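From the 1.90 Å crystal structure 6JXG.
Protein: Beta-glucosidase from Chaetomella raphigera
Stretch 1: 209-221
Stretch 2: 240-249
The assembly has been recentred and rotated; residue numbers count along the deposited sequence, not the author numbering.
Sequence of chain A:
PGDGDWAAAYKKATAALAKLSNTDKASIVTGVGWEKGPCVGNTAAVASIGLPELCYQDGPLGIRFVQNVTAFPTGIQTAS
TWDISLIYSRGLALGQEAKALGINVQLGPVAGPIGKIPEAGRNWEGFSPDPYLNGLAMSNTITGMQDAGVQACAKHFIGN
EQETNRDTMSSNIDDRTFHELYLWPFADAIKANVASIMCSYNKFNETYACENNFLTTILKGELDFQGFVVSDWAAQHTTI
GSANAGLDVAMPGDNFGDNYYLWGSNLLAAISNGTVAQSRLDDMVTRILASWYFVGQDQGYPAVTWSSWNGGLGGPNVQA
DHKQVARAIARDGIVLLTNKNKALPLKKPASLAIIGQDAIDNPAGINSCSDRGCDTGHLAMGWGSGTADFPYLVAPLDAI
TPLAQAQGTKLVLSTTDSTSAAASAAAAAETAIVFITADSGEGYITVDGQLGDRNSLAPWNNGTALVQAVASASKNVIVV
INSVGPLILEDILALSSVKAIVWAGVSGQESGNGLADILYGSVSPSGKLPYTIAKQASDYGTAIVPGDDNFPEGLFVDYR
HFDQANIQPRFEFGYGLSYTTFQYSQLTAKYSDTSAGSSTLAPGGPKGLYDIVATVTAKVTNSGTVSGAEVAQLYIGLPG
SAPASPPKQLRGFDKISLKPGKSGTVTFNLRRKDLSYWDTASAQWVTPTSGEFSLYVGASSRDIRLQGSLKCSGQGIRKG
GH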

# COMPACT_ATOMS: atom_id res chain seq x y z
N ALA A 209 16.80 -5.29 -11.87
CA ALA A 209 16.36 -6.10 -10.74
C ALA A 209 16.10 -7.57 -11.11
O ALA A 209 16.51 -8.48 -10.39
N CYS A 210 15.49 -7.82 -12.27
CA CYS A 210 15.18 -9.21 -12.70
C CYS A 210 16.41 -9.96 -13.27
O CYS A 210 16.33 -11.18 -13.60
N GLU A 211 17.55 -9.27 -13.31
CA GLU A 211 18.85 -9.81 -13.76
C GLU A 211 19.88 -9.77 -12.69
O GLU A 211 21.04 -10.04 -12.91
N ASN A 212 19.47 -9.41 -11.48
CA ASN A 212 20.37 -9.10 -10.37
C ASN A 212 20.41 -10.23 -9.40
O ASN A 212 19.38 -10.64 -8.84
N ASN A 213 21.63 -10.70 -9.10
CA ASN A 213 21.78 -11.84 -8.24
C ASN A 213 21.23 -11.62 -6.83
O ASN A 213 21.15 -12.56 -6.10
N PHE A 214 20.88 -10.40 -6.45
CA PHE A 214 20.19 -10.19 -5.16
C PHE A 214 18.87 -10.91 -4.95
O PHE A 214 18.41 -11.07 -3.81
N LEU A 215 18.27 -11.35 -6.03
CA LEU A 215 17.11 -12.24 -5.92
C LEU A 215 17.51 -13.50 -5.20
O LEU A 215 16.72 -14.03 -4.36
N THR A 216 18.72 -13.99 -5.47
CA THR A 216 19.19 -15.18 -4.80
C THR A 216 19.81 -14.86 -3.43
O THR A 216 19.53 -15.55 -2.46
N THR A 217 20.68 -13.84 -3.37
CA THR A 217 21.46 -13.59 -2.12
C THR A 217 20.63 -12.93 -1.01
O THR A 217 20.77 -13.25 0.17
N ILE A 218 19.71 -12.02 -1.38
CA ILE A 218 18.89 -11.36 -0.37
C ILE A 218 17.56 -12.10 -0.15
O ILE A 218 17.29 -12.58 0.94
N LEU A 219 16.72 -12.20 -1.19
CA LEU A 219 15.39 -12.81 -1.00
C LEU A 219 15.54 -14.29 -0.57
O LEU A 219 14.98 -14.71 0.48
N LYS A 220 16.21 -15.08 -1.40
CA LYS A 220 16.28 -16.51 -1.14
C LYS A 220 17.34 -16.94 -0.13
O LYS A 220 17.21 -18.03 0.45
N GLY A 221 18.37 -16.10 0.06
CA GLY A 221 19.48 -16.40 1.02
C GLY A 221 19.19 -15.79 2.39
O GLY A 221 18.73 -16.49 3.30
N ILE A 240 20.14 -15.92 -19.95
CA ILE A 240 21.06 -16.52 -18.99
C ILE A 240 21.10 -15.66 -17.71
O ILE A 240 21.09 -16.20 -16.62
N GLY A 241 21.14 -14.33 -17.87
CA GLY A 241 21.23 -13.42 -16.72
C GLY A 241 20.14 -13.61 -15.73
O GLY A 241 20.40 -13.77 -14.53
N SER A 242 18.90 -13.62 -16.24
CA SER A 242 17.76 -13.74 -15.38
C SER A 242 17.70 -15.10 -14.67
O SER A 242 17.45 -15.16 -13.47
N ALA A 243 17.83 -16.20 -15.41
CA ALA A 243 17.85 -17.52 -14.80
C ALA A 243 18.86 -17.59 -13.66
O ALA A 243 18.56 -18.08 -12.55
N ASN A 244 20.07 -17.19 -13.97
CA ASN A 244 21.21 -17.35 -13.02
C ASN A 244 21.12 -16.42 -11.83
O ASN A 244 21.60 -16.75 -10.74
N ALA A 245 20.38 -15.33 -12.01
CA ALA A 245 20.15 -14.37 -10.92
C ALA A 245 19.14 -14.83 -9.93
O ALA A 245 19.11 -14.34 -8.82
N GLY A 246 18.26 -15.73 -10.36
CA GLY A 246 17.25 -16.30 -9.52
C GLY A 246 15.79 -15.98 -9.87
O GLY A 246 14.92 -16.17 -9.05
N LEU A 247 15.54 -15.50 -11.07
CA LEU A 247 14.20 -15.32 -11.55
C LEU A 247 13.58 -16.74 -11.69
O LEU A 247 14.30 -17.67 -12.04
N ASP A 248 12.28 -16.87 -11.42
CA ASP A 248 11.57 -18.16 -11.58
C ASP A 248 10.51 -18.18 -12.63
O ASP A 248 10.26 -19.25 -13.24
N VAL A 249 9.88 -17.05 -12.88
CA VAL A 249 8.83 -16.97 -13.88
C VAL A 249 8.95 -15.68 -14.71
O VAL A 249 9.04 -14.58 -14.15

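Residues 209-221 run from a short 3-10 segment into a helix that lies beside the end of helix 240-245 and the turn following it. The two helix axes approach to 9.5 Å at an angle of 25°, and the contact buries 505 Å² in total. Cys210, with chi1 in the m well, directs its CB sideways, and its side chain is bonded covalently to a group elsewhere in the structure. Its closest contact is made by the backbone: Cys210 O lies 3.4 Å from Ser242 CA in a CA-H...O contact and has no conventional polar partner.

Glu211 (m, m) also starts sideways, but its carboxylate bends back to the helix. Glu211 OE1 rests 3.3 Å from Gly241 CA, a position that a side chain on residue 241 would occupy, and Glu211 OE2 lies 3.5 Å from Ser242 CB. The 3.3 Å approach of Glu211 OE1 to Ser242 N has too poor an angle for a hydrogen bond. The Glu211 backbone meets Ala245, whose CB packs 3.5 Å from Glu211 C and 3.6 Å from Asn212 C; this methyl lies where the backbones run close, with Asn213 CA and Ala245 CA 4.0 Å apart.

Asn212 (t) points away and instead makes a capping bond at the turn leading into the helix, Asn212 OD1 accepting from Phe214 N at 2.9 Å. Asn213 (m) brings its amide end nearer the other stretch, placing Asn213 OD1 3.3 Å from Ala245 CA. A water bridges the stretches by donating to Asn213 OD1 at 3.1 Å and to Gly241 O at 2.7 Å.

Phe214 (p) faces away, whereas Leu215 (m, t) points toward the partner. Leu215 CB sits 3.5 Å from Ala245 O, and Leu215 CD1 reaches Leu247 CB at 4.4 Å, an apolar contact just past the helix end. Thr216 (m) also points in, and its hydroxyl donates from Thr216 OG1 to Ala245 O at 2.9 Å. Thr216 OG1 also lies 3.5 Å from Gly246 CA, where a CB would clash with it; the positive phi of Gly246, part of a Schellman motif, independently calls for glycine.

Thr217, Ile218 and Leu219 make no contact. Lys220 (m, t, t, t) points toward the partner with an extended chain that carries its ammonium group past the helix end. There Lys220 NZ donates to Gly246 O at 2.8 Å and forms a salt bridge with Asp248 (m), 2.8 Å to Asp248 OD2 with a weak second bond of 3.1 Å to Asp248 OD1.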

# COMPACT_ATOMS: atom_id res chain seq x y z
CB ALA A 209 15.14 -5.46 -10.11
CB CYS A 210 13.99 -9.18 -13.67
SG CYS A 210 12.44 -8.62 -12.80
CB GLU A 211 19.33 -8.95 -14.87
CG GLU A 211 18.40 -8.82 -16.06
CD GLU A 211 18.43 -10.00 -17.05
OE1 GLU A 211 19.52 -10.62 -17.33
OE2 GLU A 211 17.35 -10.36 -17.58
CB ASN A 212 19.85 -7.81 -9.64
CG ASN A 212 20.85 -7.23 -8.70
OD1 ASN A 212 21.44 -7.96 -7.84
ND2 ASN A 212 21.14 -5.96 -8.89
CB ASN A 213 23.26 -12.25 -8.09
CG ASN A 213 23.83 -12.89 -9.36
OD1 ASN A 213 23.16 -13.13 -10.36
ND2 ASN A 213 25.10 -13.14 -9.32
CB PHE A 214 20.16 -8.73 -4.77
CG PHE A 214 19.10 -7.86 -5.38
CD1 PHE A 214 18.88 -6.62 -4.77
CD2 PHE A 214 18.40 -8.17 -6.52
CE1 PHE A 214 17.98 -5.69 -5.33
CE2 PHE A 214 17.50 -7.26 -7.07
CZ PHE A 214 17.26 -6.02 -6.47
CB LEU A 215 16.56 -12.56 -7.28
CG LEU A 215 16.09 -11.45 -8.20
CD1 LEU A 215 15.47 -12.00 -9.51
CD2 LEU A 215 15.14 -10.52 -7.49
CB THR A 216 20.19 -15.86 -5.70
OG1 THR A 216 19.46 -16.36 -6.82
CG2 THR A 216 20.97 -17.02 -5.02
CB THR A 217 22.72 -12.77 -2.40
OG1 THR A 217 22.36 -11.50 -2.95
CG2 THR A 217 23.60 -13.52 -3.39
CB ILE A 218 18.60 -9.91 -0.73
CG1 ILE A 218 19.91 -9.11 -0.97
CG2 ILE A 218 17.70 -9.29 0.33
CD1 ILE A 218 20.92 -9.21 0.17
CB LEU A 219 14.58 -12.74 -2.29
CG LEU A 219 13.69 -11.50 -2.58
CD1 LEU A 219 13.59 -10.40 -1.57
CD2 LEU A 219 13.39 -11.21 -4.06
CB LYS A 220 16.48 -17.25 -2.46
CG LYS A 220 15.36 -16.94 -3.46
CD LYS A 220 15.51 -17.56 -4.82
CE LYS A 220 14.22 -17.45 -5.63
NZ LYS A 220 14.43 -18.03 -6.96
CB ILE A 240 22.52 -16.59 -19.59
CG1 ILE A 240 22.55 -17.54 -20.77
CG2 ILE A 240 23.53 -16.98 -18.52
CD1 ILE A 240 23.75 -17.30 -21.70
CB SER A 242 16.46 -13.47 -16.16
OG SER A 242 16.31 -14.33 -17.28
CB ALA A 243 18.14 -18.60 -15.85
CB ASN A 244 22.52 -17.25 -13.74
CG ASN A 244 22.78 -18.48 -14.57
OD1 ASN A 244 22.07 -19.51 -14.47
ND2 ASN A 244 23.78 -18.37 -15.43
CB ALA A 245 19.66 -13.06 -11.52
CB LEU A 247 14.12 -14.60 -12.85
CG LEU A 247 12.78 -14.27 -13.50
CD1 LEU A 247 12.04 -13.29 -12.59
CD2 LEU A 247 12.93 -13.67 -14.89
CB ASP A 248 10.98 -18.61 -10.27
CG ASP A 248 12.04 -18.72 -9.16
OD1 ASP A 248 13.05 -19.44 -9.40
OD2 ASP A 248 11.86 -18.10 -8.08
CB VAL A 249 7.43 -16.96 -13.24
CG1 VAL A 249 6.33 -16.95 -14.31
CG2 VAL A 249 7.25 -18.17 -12.34
O HOH W 1 22.86 -13.47 -13.38